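Local coordinates for JamJ (PDB 5DOZ), which probably reduces an enoyl group carried on an acyl carrier protein with NADPH, as an enoyl reductase of a polyketide synthase, at residues V44-A54 and H73-V81; G168-Q176 and V193-H201. All coordinates share one frame; numbering follows the deposited sequence.

Contact 1: residues V44-A54 and H73-V81. With NDP (NADPH dihydro-nicotinamide-adenine-dinucleotide phosphate), chain E.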
loop_
_atom_site.group_PDB
_atom_site.type_symbol
_atom_site.label_atom_id
_atom_site.label_comp_id
_atom_site.label_asym_id
_atom_site.label_seq_id
_atom_site.Cartn_x
_atom_site.Cartn_y
_atom_site.Cartn_z
ATOM N N VAL A 44 5.179 12.136 -3.775
ATOM C CA VAL A 44 5.486 10.715 -3.600
ATOM C C VAL A 44 5.313 10.297 -2.145
ATOM O O VAL A 44 5.947 10.859 -1.250
ATOM C CB VAL A 44 6.936 10.373 -4.026
ATOM C CG1 VAL A 44 7.130 8.863 -4.105
ATOM C CG2 VAL A 44 7.299 11.023 -5.350
ATOM N N PRO A 45 4.442 9.309 -1.898
ATOM C CA PRO A 45 4.355 8.798 -0.536
ATOM C C PRO A 45 5.522 7.871 -0.196
ATOM O O PRO A 45 6.046 7.172 -1.073
ATOM C CB PRO A 45 3.011 8.059 -0.503
ATOM C CG PRO A 45 2.640 7.822 -1.924
ATOM C CD PRO A 45 3.334 8.857 -2.761
ATOM N N VAL A 46 5.954 7.908 1.062
ATOM C CA VAL A 46 6.946 6.967 1.559
ATOM C C VAL A 46 6.204 5.679 1.888
ATOM O O VAL A 46 5.203 5.695 2.608
ATOM C CB VAL A 46 7.647 7.464 2.843
ATOM C CG1 VAL A 46 8.897 6.633 3.117
ATOM C CG2 VAL A 46 8.005 8.938 2.736
ATOM N N ASN A 47 6.687 4.569 1.343
ATOM C CA ASN A 47 6.086 3.277 1.621
ATOM C C ASN A 47 6.911 2.507 2.641
ATOM O O ASN A 47 8.096 2.780 2.831
ATOM C CB ASN A 47 5.890 2.478 0.328
ATOM C CG ASN A 47 4.566 2.796 -0.358
ATOM O OD1 ASN A 47 3.524 2.244 -0.007
ATOM N ND2 ASN A 47 4.603 3.681 -1.340
ATOM N N PHE A 48 6.266 1.558 3.310
ATOM C CA PHE A 48 6.922 0.705 4.292
ATOM C C PHE A 48 8.128 -0.008 3.692
ATOM O O PHE A 48 9.175 -0.114 4.332
ATOM C CB PHE A 48 5.915 -0.310 4.823
ATOM C CG PHE A 48 6.365 -1.037 6.048
ATOM C CD1 PHE A 48 6.053 -0.549 7.308
ATOM C CD2 PHE A 48 7.073 -2.228 5.946
ATOM C CE1 PHE A 48 6.455 -1.225 8.445
ATOM C CE2 PHE A 48 7.477 -2.912 7.084
ATOM C CZ PHE A 48 7.169 -2.409 8.335
ATOM N N ARG A 49 7.981 -0.491 2.463
ATOM C CA ARG A 49 9.078 -1.168 1.767
ATOM C C ARG A 49 10.255 -0.245 1.421
ATOM O O ARG A 49 11.383 -0.722 1.276
ATOM C CB ARG A 49 8.569 -1.880 0.506
ATOM C CG ARG A 49 8.253 -3.354 0.702
ATOM C CD ARG A 49 7.683 -3.978 -0.569
ATOM N NE ARG A 49 8.657 -4.099 -1.659
ATOM C CZ ARG A 49 8.401 -4.646 -2.850
ATOM N NH1 ARG A 49 7.191 -5.131 -3.134
ATOM N NH2 ARG A 49 9.362 -4.708 -3.764
ATOM N N ASP A 50 9.997 1.058 1.276
ATOM C CA ASP A 50 11.077 2.037 1.040
ATOM C C ASP A 50 12.051 2.064 2.216
ATOM O O ASP A 50 13.269 2.117 2.026
ATOM C CB ASP A 50 10.528 3.455 0.811
ATOM C CG ASP A 50 9.891 3.637 -0.556
ATOM O OD1 ASP A 50 10.528 3.319 -1.586
ATOM O OD2 ASP A 50 8.746 4.136 -0.601
ATOM N N ILE A 51 11.502 2.035 3.430
ATOM C CA ILE A 51 12.304 2.041 4.653
ATOM C C ILE A 51 13.122 0.757 4.783
ATOM O O ILE A 51 14.311 0.810 5.086
ATOM C CB ILE A 51 11.418 2.273 5.896
ATOM C CG1 ILE A 51 10.932 3.726 5.918
ATOM C CG2 ILE A 51 12.162 1.929 7.183
ATOM C CD1 ILE A 51 9.876 3.987 6.967
ATOM N N LEU A 52 12.482 -0.384 4.536
ATOM C CA LEU A 52 13.159 -1.682 4.517
ATOM C C LEU A 52 14.379 -1.677 3.603
ATOM O O LEU A 52 15.459 -2.123 4.006
ATOM C CB LEU A 52 12.194 -2.796 4.088
ATOM C CG LEU A 52 11.037 -3.165 5.022
ATOM C CD1 LEU A 52 10.199 -4.287 4.416
ATOM C CD2 LEU A 52 11.525 -3.557 6.410
ATOM N N ASN A 53 14.202 -1.170 2.380
ATOM C CA ASN A 53 15.304 -1.022 1.421
ATOM C C ASN A 53 16.409 -0.091 1.910
ATOM O O ASN A 53 17.594 -0.367 1.714
ATOM C CB ASN A 53 14.786 -0.533 0.067
ATOM C CG ASN A 53 14.173 -1.643 -0.759
ATOM O OD1 ASN A 53 14.589 -2.800 -0.673
ATOM N ND2 ASN A 53 13.178 -1.299 -1.568
ATOM N N ALA A 54 16.013 1.013 2.538
ATOM C CA ALA A 54 16.964 1.984 3.061
ATOM C C ALA A 54 17.840 1.368 4.160
ATOM O O ALA A 54 19.016 1.706 4.283
ATOM C CB ALA A 54 16.237 3.217 3.567
ATOM N N HIS A 73 22.447 0.488 -7.280
ATOM C CA HIS A 73 21.361 0.220 -8.223
ATOM C C HIS A 73 19.976 0.401 -7.591
ATOM O O HIS A 73 18.953 0.276 -8.270
ATOM C CB HIS A 73 21.507 -1.186 -8.817
ATOM C CG HIS A 73 22.857 -1.454 -9.409
ATOM N ND1 HIS A 73 23.622 -2.546 -9.058
ATOM C CD2 HIS A 73 23.588 -0.759 -10.314
ATOM C CE1 HIS A 73 24.758 -2.520 -9.732
ATOM N NE2 HIS A 73 24.764 -1.444 -10.497
ATOM N N LEU A 74 19.951 0.700 -6.295
ATOM C CA LEU A 74 18.691 0.859 -5.572
ATOM C C LEU A 74 18.070 2.237 -5.812
ATOM O O LEU A 74 18.731 3.272 -5.679
ATOM C CB LEU A 74 18.877 0.587 -4.070
ATOM C CG LEU A 74 17.642 0.465 -3.161
ATOM C CD1 LEU A 74 16.736 -0.698 -3.551
ATOM C CD2 LEU A 74 18.065 0.339 -1.705
ATOM N N THR A 75 16.801 2.229 -6.201
ATOM C CA THR A 75 16.005 3.448 -6.289
ATOM C C THR A 75 14.831 3.311 -5.323
ATOM O O THR A 75 14.604 2.239 -4.754
ATOM C CB THR A 75 15.498 3.713 -7.726
ATOM O OG1 THR A 75 14.771 2.573 -8.202
ATOM C CG2 THR A 75 16.665 4.021 -8.679
ATOM N N PHE A 76 14.100 4.399 -5.125
ATOM C CA PHE A 76 13.027 4.437 -4.141
ATOM C C PHE A 76 11.759 4.996 -4.767
ATOM O O PHE A 76 11.830 5.850 -5.647
ATOM C CB PHE A 76 13.454 5.300 -2.940
ATOM C CG PHE A 76 14.669 4.780 -2.212
ATOM C CD1 PHE A 76 15.953 5.188 -2.583
ATOM C CD2 PHE A 76 14.535 3.890 -1.154
ATOM C CE1 PHE A 76 17.071 4.714 -1.913
ATOM C CE2 PHE A 76 15.648 3.411 -0.480
ATOM C CZ PHE A 76 16.919 3.827 -0.860
ATOM N N GLY A 77 10.605 4.505 -4.316
ATOM C CA GLY A 77 9.308 5.058 -4.717
ATOM C C GLY A 77 8.456 4.113 -5.540
ATOM O O GLY A 77 8.790 3.804 -6.684
ATOM N N PHE A 78 7.333 3.685 -4.962
ATOM C CA PHE A 78 6.486 2.630 -5.539
ATOM C C PHE A 78 5.204 3.158 -6.181
ATOM O O PHE A 78 4.464 2.409 -6.826
ATOM C CB PHE A 78 6.120 1.596 -4.462
ATOM C CG PHE A 78 7.272 0.737 -4.020
ATOM C CD1 PHE A 78 7.659 -0.372 -4.772
ATOM C CD2 PHE A 78 7.948 1.014 -2.841
ATOM C CE1 PHE A 78 8.715 -1.172 -4.364
ATOM C CE2 PHE A 78 9.003 0.216 -2.424
ATOM C CZ PHE A 78 9.392 -0.877 -3.187
ATOM N N GLU A 79 4.950 4.449 -5.992
ATOM C CA GLU A 79 3.746 5.116 -6.471
ATOM C C GLU A 79 3.988 6.626 -6.436
ATOM O O GLU A 79 4.903 7.086 -5.754
ATOM C CB GLU A 79 2.548 4.763 -5.579
ATOM C CG GLU A 79 2.848 4.892 -4.091
ATOM C CD GLU A 79 1.638 4.710 -3.196
ATOM O OE1 GLU A 79 0.496 4.920 -3.663
ATOM O OE2 GLU A 79 1.834 4.357 -2.006
ATOM N N ALA A 80 3.156 7.388 -7.150
ATOM C CA ALA A 80 3.264 8.852 -7.187
ATOM C C ALA A 80 2.061 9.490 -7.874
ATOM O O ALA A 80 1.182 8.809 -8.392
ATOM C CB ALA A 80 4.547 9.278 -7.895
ATOM N N VAL A 81 2.033 10.814 -7.865
ATOM C CA VAL A 81 1.139 11.567 -8.727
ATOM C C VAL A 81 2.018 12.526 -9.526
ATOM O O VAL A 81 3.117 12.866 -9.090
ATOM C CB VAL A 81 0.046 12.311 -7.922
ATOM C CG1 VAL A 81 0.649 13.400 -7.042
ATOM C CG2 VAL A 81 -1.008 12.894 -8.855
HETATM P PA NDP E . 2.479 1.645 7.303
HETATM O O1A NDP E . 3.903 1.917 7.748
HETATM O O2A NDP E . 1.558 2.789 6.970
HETATM O O5B NDP E . 1.743 0.793 8.451
HETATM C C5B NDP E . 2.463 0.114 9.473
HETATM C C4B NDP E . 1.549 0.051 10.685
HETATM O O4B NDP E . 1.885 -1.101 11.465
HETATM C C3B NDP E . 1.697 1.255 11.611
HETATM O O3B NDP E . 0.723 2.269 11.345
HETATM C C2B NDP E . 1.435 0.674 12.975
HETATM O O2B NDP E . 0.070 0.893 13.293
HETATM C C1B NDP E . 1.635 -0.825 12.839
HETATM N N9A NDP E . 2.781 -1.292 13.641
HETATM C C8A NDP E . 3.984 -0.704 13.736
HETATM N N7A NDP E . 4.792 -1.410 14.558
HETATM C C5A NDP E . 4.094 -2.476 14.997
HETATM C C6A NDP E . 4.342 -3.632 15.888
HETATM N N6A NDP E . 5.539 -3.797 16.490
HETATM N N1A NDP E . 3.331 -4.518 16.078
HETATM C C2A NDP E . 2.130 -4.376 15.487
HETATM N N3A NDP E . 1.845 -3.348 14.666
HETATM C C4A NDP E . 2.767 -2.391 14.389
HETATM O O3 NDP E . 2.515 0.580 6.096
HETATM P PN NDP E . 1.332 0.266 5.050
HETATM O O1N NDP E . -0.004 0.443 5.706
HETATM O O2N NDP E . 1.627 0.988 3.765
HETATM O O5D NDP E . 1.527 -1.310 4.769
HETATM C C5D NDP E . 1.479 -2.278 5.826
HETATM C C4D NDP E . 2.238 -3.543 5.427
HETATM O O4D NDP E . 1.758 -4.060 4.183
HETATM C C3D NDP E . 3.719 -3.294 5.220
HETATM O O3D NDP E . 4.414 -4.427 5.736
HETATM C C2D NDP E . 3.883 -3.207 3.713
HETATM O O2D NDP E . 5.200 -3.539 3.249
HETATM C C1D NDP E . 2.816 -4.171 3.227
HETATM N N1N NDP E . 2.320 -3.837 1.892
HETATM C C2N NDP E . 2.199 -4.832 1.001
HETATM C C3N NDP E . 1.488 -4.670 -0.182
HETATM C C7N NDP E . 1.169 -5.871 -1.027
HETATM O O7N NDP E . 1.003 -5.758 -2.230
HETATM N N7N NDP E . 1.067 -7.057 -0.433
HETATM C C4N NDP E . 1.169 -3.274 -0.678
HETATM C C5N NDP E . 1.236 -2.307 0.414
HETATM C C6N NDP E . 1.883 -2.594 1.616
HETATM P P2B NDP E . -0.436 0.893 14.809
HETATM O O1X NDP E . 0.377 1.971 15.488
HETATM O O2X NDP E . -1.890 1.209 14.646
HETATM O O3X NDP E . -0.161 -0.504 15.307
HETATM O O HOH W 1 6.910 5.140 -2.183
#
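Asp50 and the Phe78 ring run alongside each other, pointing opposite ways, and the aspartate ties the two segments together. Its CB sits on helix 48-54, with CG beside the backbone N and anti to the carbonyl carbon (chi1 -74°). CG lies 4.0 Å from Phe78 CD2. OD1 accepts the backbone N of Gly77 at 3.0 Å, on its syn side and 24° out of the carboxylate plane. OD2 takes Asn47 N on its anti lone pair, 2.9 Å away, and a bound water donates to the same oxygen. That water also accepts from Asn47 ND2 and Phe78 N. With an alanine here, Gly77 N and Asn47 N would probably lose their acceptor and the water one of its partners. All this lies in the GroES-like part of the medium-chain reductase fold, where strand 37-45 pairs antiparallel with strand 79-87. Asn47 ND2 reaches across to Glu79 OE2 at 2.9 Å, almost in its own amide plane, and the carboxylate is nearly coplanar with the amide. The same OE2 forms a salt bridge with Arg332. Phe78 CE1 sits 3.6 Å above one face of the Arg49 guanidinium, off toward its rim, with the two planes steeply inclined. Phe48 turns to the cofactor instead, its CD1 edge 3.3 Å from the NADPH oxygen O1A.

Contact 2: residues G168-Q176 and V193-H201; sequences GQAAIQLAQ and VLREQGIKH
Gln169 and Gln197 join their side-chain amides by two hydrogen bonds. Gln197 NE2 donates to Gln169 OE1 at 2.8 Å, tilted 19° from the carbonyl plane. In return Gln169 NE2 donates to Gln197 OE1 at 2.9 Å, in the carbonyl plane and on a lone pair. The amide planes are 43° apart, so the pair is twisted. Gln169 is bent at chi2 (-77°), which carries its amide over to the second helix. Its NE2 also bonds to Ala163 O, and this second bond fixes which way round the amide sits. Further along, Gln176 extends its chain to Gly198, and Gln176 NE2 makes a weak hydrogen bond to Gly198 O at 2.8 Å. Between these polar links lies a small apolar patch. Ile172 CD1 meets Ile199 CD1 at 3.8 Å, the two side chains crossing at about a right angle, and Leu194 CD2 lies 4.3 Å from the same Ile172 methyl. The axes of 168-176 and 193-198 come no closer than 12.2 Å and run in roughly the same direction, so long side chains bridge the gap. Leu194, Gln176 and Ile199 rest on strand 181-186. Strands 157-160, 181-186 and 201-204, linked by helices 166-177 and 191-198, form successive beta-alpha-beta crossovers, the 3-2-1 half of a 3-2-1-4-5-6 Rossmann sheet.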
loop_
_atom_site.group_PDB
_atom_site.type_symbol
_atom_site.label_atom_id
_atom_site.label_comp_id
_atom_site.label_asym_id
_atom_site.label_seq_id
_atom_site.Cartn_x
_atom_site.Cartn_y
_atom_site.Cartn_z
ATOM N N GLY A 168 -4.267 -0.123 5.895
ATOM C CA GLY A 168 -5.331 -0.393 6.853
ATOM C C GLY A 168 -6.423 0.656 6.799
ATOM O O GLY A 168 -7.610 0.331 6.883
ATOM N N GLN A 169 -6.016 1.914 6.643
ATOM C CA GLN A 169 -6.958 3.029 6.527
ATOM C C GLN A 169 -7.845 2.927 5.286
ATOM O O GLN A 169 -9.035 3.249 5.341
ATOM C CB GLN A 169 -6.213 4.371 6.555
ATOM C CG GLN A 169 -5.779 4.796 7.949
ATOM C CD GLN A 169 -6.932 5.338 8.765
ATOM O OE1 GLN A 169 -7.471 6.393 8.456
ATOM N NE2 GLN A 169 -7.320 4.616 9.807
ATOM N N ALA A 170 -7.269 2.482 4.170
ATOM C CA ALA A 170 -8.052 2.294 2.946
ATOM C C ALA A 170 -9.049 1.149 3.115
ATOM O O ALA A 170 -10.227 1.283 2.775
ATOM C CB ALA A 170 -7.140 2.052 1.755
ATOM N N ALA A 171 -8.570 0.034 3.668
ATOM C CA ALA A 171 -9.407 -1.130 3.935
ATOM C C ALA A 171 -10.591 -0.781 4.846
ATOM O O ALA A 171 -11.694 -1.267 4.629
ATOM C CB ALA A 171 -8.572 -2.260 4.528
ATOM N N ILE A 172 -10.354 0.061 5.854
ATOM C CA ILE A 172 -11.424 0.595 6.689
ATOM C C ILE A 172 -12.506 1.230 5.814
ATOM O O ILE A 172 -13.652 0.798 5.846
ATOM C CB ILE A 172 -10.901 1.615 7.730
ATOM C CG1 ILE A 172 -10.202 0.892 8.883
ATOM C CG2 ILE A 172 -12.041 2.469 8.278
ATOM C CD1 ILE A 172 -9.368 1.804 9.760
ATOM N N GLN A 173 -12.132 2.238 5.026
ATOM C CA GLN A 173 -13.072 2.912 4.124
ATOM C C GLN A 173 -13.823 1.943 3.216
ATOM O O GLN A 173 -15.029 2.065 3.045
ATOM C CB GLN A 173 -12.361 3.960 3.267
ATOM C CG GLN A 173 -12.099 5.272 3.983
ATOM C CD GLN A 173 -11.792 6.402 3.020
ATOM O OE1 GLN A 173 -12.640 6.791 2.217
ATOM N NE2 GLN A 173 -10.580 6.942 3.100
ATOM N N LEU A 174 -13.106 0.986 2.636
ATOM C CA LEU A 174 -13.730 0.024 1.733
ATOM C C LEU A 174 -14.708 -0.897 2.457
ATOM O O LEU A 174 -15.845 -1.064 2.018
ATOM C CB LEU A 174 -12.677 -0.771 0.952
ATOM C CG LEU A 174 -11.932 0.006 -0.143
ATOM C CD1 LEU A 174 -10.903 -0.886 -0.817
ATOM C CD2 LEU A 174 -12.893 0.570 -1.183
ATOM N N ALA A 175 -14.273 -1.467 3.577
ATOM C CA ALA A 175 -15.108 -2.400 4.334
ATOM C C ALA A 175 -16.424 -1.768 4.796
ATOM O O ALA A 175 -17.485 -2.393 4.679
ATOM C CB ALA A 175 -14.341 -2.977 5.513
ATOM N N GLN A 176 -16.352 -0.538 5.305
ATOM C CA GLN A 176 -17.540 0.178 5.792
ATOM C C GLN A 176 -18.498 0.541 4.657
ATOM O O GLN A 176 -19.711 0.362 4.786
ATOM C CB GLN A 176 -17.144 1.437 6.577
ATOM C CG GLN A 176 -16.448 1.152 7.901
ATOM C CD GLN A 176 -16.188 2.407 8.713
ATOM O OE1 GLN A 176 -15.711 3.418 8.189
ATOM N NE2 GLN A 176 -16.493 2.347 10.002
ATOM N N VAL A 193 -8.695 8.300 17.687
ATOM C CA VAL A 193 -8.873 8.716 16.290
ATOM C C VAL A 193 -9.623 7.669 15.450
ATOM O O VAL A 193 -10.491 8.022 14.647
ATOM C CB VAL A 193 -7.529 9.107 15.633
ATOM C CG1 VAL A 193 -7.699 9.352 14.142
ATOM C CG2 VAL A 193 -6.950 10.348 16.301
ATOM N N LEU A 194 -9.303 6.390 15.647
ATOM C CA LEU A 194 -9.982 5.315 14.918
ATOM C C LEU A 194 -11.414 5.085 15.422
ATOM O O LEU A 194 -12.319 4.791 14.640
ATOM C CB LEU A 194 -9.154 4.025 14.933
ATOM C CG LEU A 194 -8.120 3.903 13.801
ATOM C CD1 LEU A 194 -6.923 4.827 14.002
ATOM C CD2 LEU A 194 -7.656 2.462 13.644
ATOM N N ARG A 195 -11.613 5.230 16.728
ATOM C CA ARG A 195 -12.954 5.219 17.303
ATOM C C ARG A 195 -13.773 6.368 16.702
ATOM O O ARG A 195 -14.924 6.179 16.303
ATOM C CB ARG A 195 -12.867 5.330 18.826
ATOM C CG ARG A 195 -13.856 4.466 19.588
ATOM C CD ARG A 195 -13.177 3.707 20.722
ATOM N NE ARG A 195 -12.282 4.555 21.509
ATOM C CZ ARG A 195 -11.276 4.107 22.259
ATOM N NH1 ARG A 195 -11.010 2.806 22.334
ATOM N NH2 ARG A 195 -10.527 4.969 22.931
ATOM N N GLU A 196 -13.145 7.539 16.595
ATOM C CA GLU A 196 -13.760 8.737 16.008
ATOM C C GLU A 196 -13.920 8.684 14.481
ATOM O O GLU A 196 -14.600 9.532 13.894
ATOM C CB GLU A 196 -12.980 9.991 16.422
ATOM C CG GLU A 196 -13.185 10.383 17.883
ATOM C CD GLU A 196 -12.107 11.309 18.429
ATOM O OE1 GLU A 196 -11.420 11.985 17.632
ATOM O OE2 GLU A 196 -11.950 11.363 19.671
ATOM N N GLN A 197 -13.300 7.696 13.841
ATOM C CA GLN A 197 -13.463 7.491 12.399
ATOM C C GLN A 197 -14.776 6.774 12.067
ATOM O O GLN A 197 -15.258 6.846 10.937
ATOM C CB GLN A 197 -12.257 6.756 11.798
ATOM C CG GLN A 197 -11.077 7.671 11.486
ATOM C CD GLN A 197 -9.893 6.961 10.840
ATOM O OE1 GLN A 197 -9.888 5.737 10.675
ATOM N NE2 GLN A 197 -8.876 7.739 10.468
ATOM N N GLY A 198 -15.350 6.098 13.062
ATOM C CA GLY A 198 -16.624 5.403 12.905
ATOM C C GLY A 198 -16.530 3.913 13.166
ATOM O O GLY A 198 -17.290 3.129 12.592
ATOM N N ILE A 199 -15.604 3.523 14.042
ATOM C CA ILE A 199 -15.331 2.111 14.318
ATOM C C ILE A 199 -15.726 1.741 15.746
ATOM O O ILE A 199 -15.188 2.288 16.713
ATOM C CB ILE A 199 -13.844 1.762 14.070
ATOM C CG1 ILE A 199 -13.405 2.235 12.677
ATOM C CG2 ILE A 199 -13.603 0.265 14.247
ATOM C CD1 ILE A 199 -11.906 2.390 12.514
ATOM N N LYS A 200 -16.662 0.799 15.860
ATOM C CA LYS A 200 -17.199 0.356 17.148
ATOM C C LYS A 200 -16.225 -0.514 17.945
ATOM O O LYS A 200 -16.203 -0.462 19.181
ATOM C CB LYS A 200 -18.505 -0.418 16.941
ATOM C CG LYS A 200 -19.767 0.430 16.960
ATOM C CD LYS A 200 -20.968 -0.431 17.324
ATOM C CE LYS A 200 -22.201 0.404 17.624
ATOM N NZ LYS A 200 -23.322 -0.444 18.116
ATOM N N HIS A 201 -15.441 -1.320 17.233
ATOM C CA HIS A 201 -14.539 -2.272 17.868
ATOM C C HIS A 201 -13.070 -1.968 17.568
ATOM O O HIS A 201 -12.525 -2.389 16.539
ATOM C CB HIS A 201 -14.907 -3.698 17.457
ATOM C CG HIS A 201 -16.317 -4.075 17.797
ATOM N ND1 HIS A 201 -16.704 -4.434 19.070
ATOM C CD2 HIS A 201 -17.432 -4.139 17.033
ATOM C CE1 HIS A 201 -17.997 -4.708 19.074
ATOM N NE2 HIS A 201 -18.462 -4.537 17.849
#

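How the contacts relate
Contact 1 and contact 2 lie on opposite sides of the chain's centre. Their centres are 25 Å apart and their nearest atoms about 10 Å, so they do not touch. Contact 1 belongs to the GroES-like part, whereas contact 2 belongs to the nucleotide-binding part with its six-stranded parallel sheet. NADPH relates them. Contact 1 supplies Phe48 and Arg49 to its pocket. In contact 2 the side chain of Leu194 comes to about 6 Å from the cofactor, near rather than touching. Thr167, next to residues 168-176, and Thr186, on the strand against which Leu194 packs, both hydrogen-bond to NADPH. The cofactor therefore lies between the two parts.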